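Local structure of transglutaminase-like domain-containing protein (Streptococcus suis, 4XZ7) at residues Glu362-Leu374 against Lys380-Glu392. The protein is a virulence factor that hinders phagocytosis and has transglutaminase activity, which probably resides in the transglutaminase-like domain of this N-terminal piece. Numbering follows the deposited sequence.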
loop_
_atom_site.group_PDB
_atom_site.type_symbol
_atom_site.label_atom_id
_atom_site.label_comp_id
_atom_site.label_asym_id
_atom_site.label_seq_id
_atom_site.Cartn_x
_atom_site.Cartn_y
_atom_site.Cartn_z
ATOM N N GLU B 362 -5.927 -25.585 25.381
ATOM C CA GLU B 362 -7.276 -25.575 25.921
ATOM C C GLU B 362 -7.246 -25.980 27.395
ATOM O O GLU B 362 -7.813 -25.281 28.244
ATOM C CB GLU B 362 -8.189 -26.485 25.092
ATOM C CG GLU B 362 -8.761 -25.764 23.865
ATOM C CD GLU B 362 -9.462 -26.681 22.860
ATOM O OE1 GLU B 362 -9.962 -27.773 23.236
ATOM O OE2 GLU B 362 -9.514 -26.296 21.675
ATOM N N SER B 363 -6.537 -27.065 27.705
ATOM C CA SER B 363 -6.414 -27.525 29.095
ATOM C C SER B 363 -5.807 -26.436 29.958
ATOM O O SER B 363 -6.225 -26.229 31.088
ATOM C CB SER B 363 -5.575 -28.803 29.186
ATOM O OG SER B 363 -6.262 -29.883 28.577
ATOM N N TRP B 364 -4.846 -25.719 29.388
ATOM C CA TRP B 364 -4.190 -24.611 30.064
ATOM C C TRP B 364 -5.111 -23.403 30.254
ATOM O O TRP B 364 -5.198 -22.841 31.346
ATOM C CB TRP B 364 -2.945 -24.198 29.274
ATOM C CG TRP B 364 -2.212 -23.053 29.869
ATOM C CD1 TRP B 364 -1.294 -23.106 30.880
ATOM C CD2 TRP B 364 -2.326 -21.675 29.498
ATOM N NE1 TRP B 364 -0.825 -21.846 31.154
ATOM C CE2 TRP B 364 -1.440 -20.948 30.323
ATOM C CE3 TRP B 364 -3.075 -20.986 28.532
ATOM C CZ2 TRP B 364 -1.295 -19.563 30.227
ATOM C CZ3 TRP B 364 -2.932 -19.611 28.442
ATOM C CH2 TRP B 364 -2.045 -18.915 29.289
ATOM N N ALA B 365 -5.792 -23.010 29.180
ATOM C CA ALA B 365 -6.593 -21.789 29.177
ATOM C C ALA B 365 -7.789 -21.885 30.121
ATOM O O ALA B 365 -8.087 -20.946 30.854
ATOM C CB ALA B 365 -7.061 -21.466 27.753
ATOM N N MET B 366 -8.468 -23.026 30.107
ATOM C CA MET B 366 -9.645 -23.213 30.945
ATOM C C MET B 366 -9.304 -23.073 32.422
ATOM O O MET B 366 -10.185 -22.822 33.244
ATOM C CB MET B 366 -10.282 -24.578 30.686
ATOM C CG MET B 366 -9.553 -25.746 31.314
ATOM S SD MET B 366 -10.146 -27.316 30.659
ATOM C CE MET B 366 -9.278 -28.466 31.728
ATOM N N LYS B 367 -8.023 -23.215 32.754
ATOM C CA LYS B 367 -7.592 -23.152 34.141
ATOM C C LYS B 367 -6.984 -21.804 34.524
ATOM O O LYS B 367 -6.652 -21.590 35.687
ATOM C CB LYS B 367 -6.592 -24.276 34.438
ATOM C CG LYS B 367 -7.253 -25.644 34.579
ATOM C CD LYS B 367 -6.284 -26.707 35.065
ATOM C CE LYS B 367 -5.388 -27.203 33.946
ATOM N NZ LYS B 367 -4.569 -28.357 34.409
ATOM N N GLN B 368 -6.835 -20.899 33.560
ATOM C CA GLN B 368 -6.312 -19.570 33.869
ATOM C C GLN B 368 -7.419 -18.691 34.425
ATOM O O GLN B 368 -8.600 -18.977 34.201
ATOM C CB GLN B 368 -5.706 -18.907 32.621
ATOM C CG GLN B 368 -4.638 -19.740 31.929
ATOM C CD GLN B 368 -3.495 -20.109 32.861
ATOM O OE1 GLN B 368 -2.876 -19.243 33.484
ATOM N NE2 GLN B 368 -3.222 -21.405 32.973
ATOM N N LYS B 369 -7.049 -17.636 35.150
ATOM C CA LYS B 369 -7.995 -16.564 35.443
ATOM C C LYS B 369 -8.393 -15.971 34.109
ATOM O O LYS B 369 -7.518 -15.637 33.313
ATOM C CB LYS B 369 -7.385 -15.488 36.340
ATOM C CG LYS B 369 -6.834 -16.001 37.673
ATOM C CD LYS B 369 -6.415 -14.844 38.582
ATOM C CE LYS B 369 -5.308 -15.258 39.545
ATOM N NZ LYS B 369 -4.080 -15.677 38.813
ATOM N N THR B 370 -9.690 -15.832 33.852
ATOM C CA THR B 370 -10.135 -15.379 32.535
ATOM C C THR B 370 -9.633 -13.969 32.179
ATOM O O THR B 370 -9.367 -13.684 31.008
ATOM C CB THR B 370 -11.681 -15.413 32.413
ATOM O OG1 THR B 370 -12.266 -14.371 33.202
ATOM C CG2 THR B 370 -12.219 -16.759 32.858
ATOM N N ALA B 371 -9.477 -13.096 33.173
ATOM C CA ALA B 371 -9.017 -11.741 32.883
ATOM C C ALA B 371 -7.567 -11.750 32.391
ATOM O O ALA B 371 -7.185 -10.942 31.541
ATOM C CB ALA B 371 -9.157 -10.868 34.083
ATOM N N ASP B 372 -6.772 -12.674 32.928
ATOM C CA ASP B 372 -5.412 -12.903 32.435
ATOM C C ASP B 372 -5.415 -13.264 30.956
ATOM O O ASP B 372 -4.519 -12.860 30.217
ATOM C CB ASP B 372 -4.721 -14.018 33.224
ATOM C CG ASP B 372 -4.295 -13.577 34.600
ATOM O OD1 ASP B 372 -4.143 -12.349 34.792
ATOM O OD2 ASP B 372 -4.116 -14.456 35.476
ATOM N N LEU B 373 -6.425 -14.022 30.525
ATOM C CA LEU B 373 -6.514 -14.445 29.130
ATOM C C LEU B 373 -6.631 -13.246 28.175
ATOM O O LEU B 373 -6.365 -13.363 26.977
ATOM C CB LEU B 373 -7.699 -15.395 28.934
ATOM C CG LEU B 373 -7.683 -16.742 29.670
ATOM C CD1 LEU B 373 -8.839 -17.617 29.196
ATOM C CD2 LEU B 373 -6.356 -17.468 29.504
ATOM N N LEU B 374 -7.028 -12.099 28.712
ATOM C CA LEU B 374 -7.142 -10.871 27.929
ATOM C C LEU B 374 -5.790 -10.202 27.642
ATOM O O LEU B 374 -5.694 -9.360 26.740
ATOM C CB LEU B 374 -8.041 -9.874 28.654
ATOM C CG LEU B 374 -9.527 -10.180 28.696
ATOM C CD1 LEU B 374 -10.232 -9.176 29.608
ATOM C CD2 LEU B 374 -10.094 -10.116 27.270
ATOM N N LYS B 380 -11.465 -4.463 31.597
ATOM C CA LYS B 380 -12.718 -4.488 30.854
ATOM C C LYS B 380 -13.418 -5.841 30.992
ATOM O O LYS B 380 -14.562 -6.000 30.560
ATOM C CB LYS B 380 -12.488 -4.138 29.382
ATOM C CG LYS B 380 -13.341 -2.962 28.923
ATOM C CD LYS B 380 -13.110 -1.742 29.816
ATOM C CE LYS B 380 -14.317 -0.809 29.809
ATOM N NZ LYS B 380 -14.810 -0.533 28.428
ATOM N N SER B 381 -12.727 -6.806 31.597
ATOM C CA SER B 381 -13.348 -8.061 32.016
ATOM C C SER B 381 -14.644 -7.796 32.780
ATOM O O SER B 381 -14.713 -6.887 33.608
ATOM C CB SER B 381 -12.384 -8.875 32.883
ATOM O OG SER B 381 -13.042 -9.961 33.518
ATOM N N LEU B 382 -15.669 -8.585 32.479
ATOM C CA LEU B 382 -16.997 -8.385 33.042
ATOM C C LEU B 382 -17.256 -9.339 34.185
ATOM O O LEU B 382 -18.351 -9.377 34.743
ATOM C CB LEU B 382 -18.059 -8.570 31.964
ATOM C CG LEU B 382 -17.888 -7.639 30.765
ATOM C CD1 LEU B 382 -17.895 -8.437 29.478
ATOM C CD2 LEU B 382 -18.988 -6.595 30.778
ATOM N N VAL B 383 -16.240 -10.121 34.518
ATOM C CA VAL B 383 -16.353 -11.110 35.578
ATOM C C VAL B 383 -15.242 -10.908 36.604
ATOM O O VAL B 383 -14.850 -11.841 37.307
ATOM C CB VAL B 383 -16.295 -12.548 35.012
ATOM C CG1 VAL B 383 -17.535 -12.839 34.166
ATOM C CG2 VAL B 383 -15.017 -12.749 34.188
ATOM N N GLY B 384 -14.735 -9.682 36.681
ATOM C CA GLY B 384 -13.668 -9.367 37.609
ATOM C C GLY B 384 -12.331 -9.932 37.166
ATOM O O GLY B 384 -12.182 -10.411 36.035
ATOM N N LEU B 385 -11.358 -9.896 38.071
ATOM C CA LEU B 385 -9.986 -10.251 37.732
ATOM C C LEU B 385 -9.581 -11.614 38.296
ATOM O O LEU B 385 -8.448 -12.062 38.097
ATOM C CB LEU B 385 -9.017 -9.176 38.240
ATOM C CG LEU B 385 -9.208 -7.722 37.783
ATOM C CD1 LEU B 385 -9.485 -7.645 36.292
ATOM C CD2 LEU B 385 -10.291 -6.988 38.571
ATOM N N ASP B 386 -10.504 -12.279 38.990
ATOM C CA ASP B 386 -10.158 -13.503 39.707
ATOM C C ASP B 386 -10.950 -14.741 39.310
ATOM O O ASP B 386 -10.730 -15.817 39.866
ATOM C CB ASP B 386 -10.324 -13.281 41.212
ATOM C CG ASP B 386 -9.349 -12.271 41.751
ATOM O OD1 ASP B 386 -8.156 -12.344 41.379
ATOM O OD2 ASP B 386 -9.780 -11.394 42.531
ATOM N N TYR B 387 -11.872 -14.609 38.361
ATOM C CA TYR B 387 -12.704 -15.760 38.014
ATOM C C TYR B 387 -11.982 -16.743 37.107
ATOM O O TYR B 387 -11.321 -16.362 36.131
ATOM C CB TYR B 387 -14.013 -15.327 37.359
ATOM C CG TYR B 387 -14.765 -16.489 36.746
ATOM C CD1 TYR B 387 -14.981 -16.556 35.373
ATOM C CD2 TYR B 387 -15.228 -17.539 37.537
ATOM C CE1 TYR B 387 -15.661 -17.624 34.803
ATOM C CE2 TYR B 387 -15.902 -18.608 36.982
ATOM C CZ TYR B 387 -16.119 -18.644 35.612
ATOM O OH TYR B 387 -16.789 -19.706 35.051
ATOM N N ILE B 388 -12.134 -18.017 37.447
ATOM C CA ILE B 388 -11.557 -19.118 36.698
ATOM C C ILE B 388 -12.675 -20.067 36.266
ATOM O O ILE B 388 -13.427 -20.578 37.103
ATOM C CB ILE B 388 -10.509 -19.870 37.538
ATOM C CG1 ILE B 388 -9.445 -18.889 38.052
ATOM C CG2 ILE B 388 -9.890 -21.012 36.734
ATOM C CD1 ILE B 388 -8.367 -19.541 38.898
ATOM N N ALA B 389 -12.785 -20.291 34.959
ATOM C CA ALA B 389 -13.898 -21.051 34.404
ATOM C C ALA B 389 -13.925 -22.496 34.881
ATOM O O ALA B 389 -14.990 -23.064 35.093
ATOM C CB ALA B 389 -13.855 -21.014 32.888
ATOM N N TYR B 390 -12.747 -23.085 35.028
ATOM C CA TYR B 390 -12.628 -24.482 35.405
ATOM C C TYR B 390 -13.080 -24.664 36.836
ATOM O O TYR B 390 -13.021 -23.728 37.636
ATOM C CB TYR B 390 -11.188 -24.965 35.234
ATOM C CG TYR B 390 -11.004 -26.450 35.424
ATOM C CD1 TYR B 390 -11.623 -27.359 34.574
ATOM C CD2 TYR B 390 -10.197 -26.944 36.442
ATOM C CE1 TYR B 390 -11.453 -28.718 34.743
ATOM C CE2 TYR B 390 -10.020 -28.298 36.616
ATOM C CZ TYR B 390 -10.649 -29.179 35.765
ATOM O OH TYR B 390 -10.475 -30.532 35.937
ATOM N N VAL B 391 -13.532 -25.871 37.153
ATOM C CA VAL B 391 -13.960 -26.201 38.511
ATOM C C VAL B 391 -13.472 -27.600 38.894
ATOM O O VAL B 391 -13.445 -28.492 38.042
ATOM C CB VAL B 391 -15.477 -26.108 38.624
ATOM N N GLU B 392 -13.077 -27.769 40.160
ATOM C CA GLU B 392 -12.680 -29.069 40.734
ATOM C C GLU B 392 -11.706 -29.869 39.857
ATOM O O GLU B 392 -11.991 -31.006 39.456
ATOM C CB GLU B 392 -13.922 -29.909 41.031
HETATM O O HOH W 1 -10.843 -20.343 33.079
HETATM O O HOH W 2 -11.048 -13.295 35.477
#
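Met-366 and Tyr-390 meet because their first torsions send both side chains the same way. Met-366 CG sits between the backbone N and the carbonyl carbon (chi1 76°), and the chain then runs extended. Tyr-390 CG is anti to its own N (chi1 -172°), which lays the ring beside the methionine. Met-366 CE comes 3.7 Å from Tyr-390 CE1, and SD lies 5.0 Å from the ring centroid, an oblique Met-aromatic contact. Lys-367 CG touches the same ring at CD2, 3.7 Å away.

At this end the backbones are joined by one weak hydrogen bond, Tyr-390 N to Met-366 O, and by a water. This water donates to Met-366 O and Gln-368 O and accepts from Ala-389 N.

Further along, Thr-370 N bonds Tyr-387 O at 2.9 Å, nearly straight (168°). Thr-370 CG2 rests against Tyr-387 CD1, while OG1 faces Val-383 CG2 at 3.3 Å. A second water joins Thr-370 OG1, Ala-371 N, Gly-384 O and Tyr-387 O. Gly-384 O takes two bonds, one from this water and one from Ser-381 OG at 2.7 Å. Ala-371 CB packs on this carbonyl and on Leu-385. The Lys-369 and Ile-388 side chains cross at an angle, with Lys-369 CG 3.9 Å from Ile-388 CG1; Lys-369 NZ forms a salt bridge with Asp-372.

Tyr-301 of strand 294-302 backs Met-366, Ala-389 and Tyr-390. Leu-374 packs against helix 264-277. The arrangement is a water-bridged pairing of two irregular segments, with 380-392, near the end of the modelled chain, folding back along the residues after helix 359-365, at the surface of the transglutaminase-like domain.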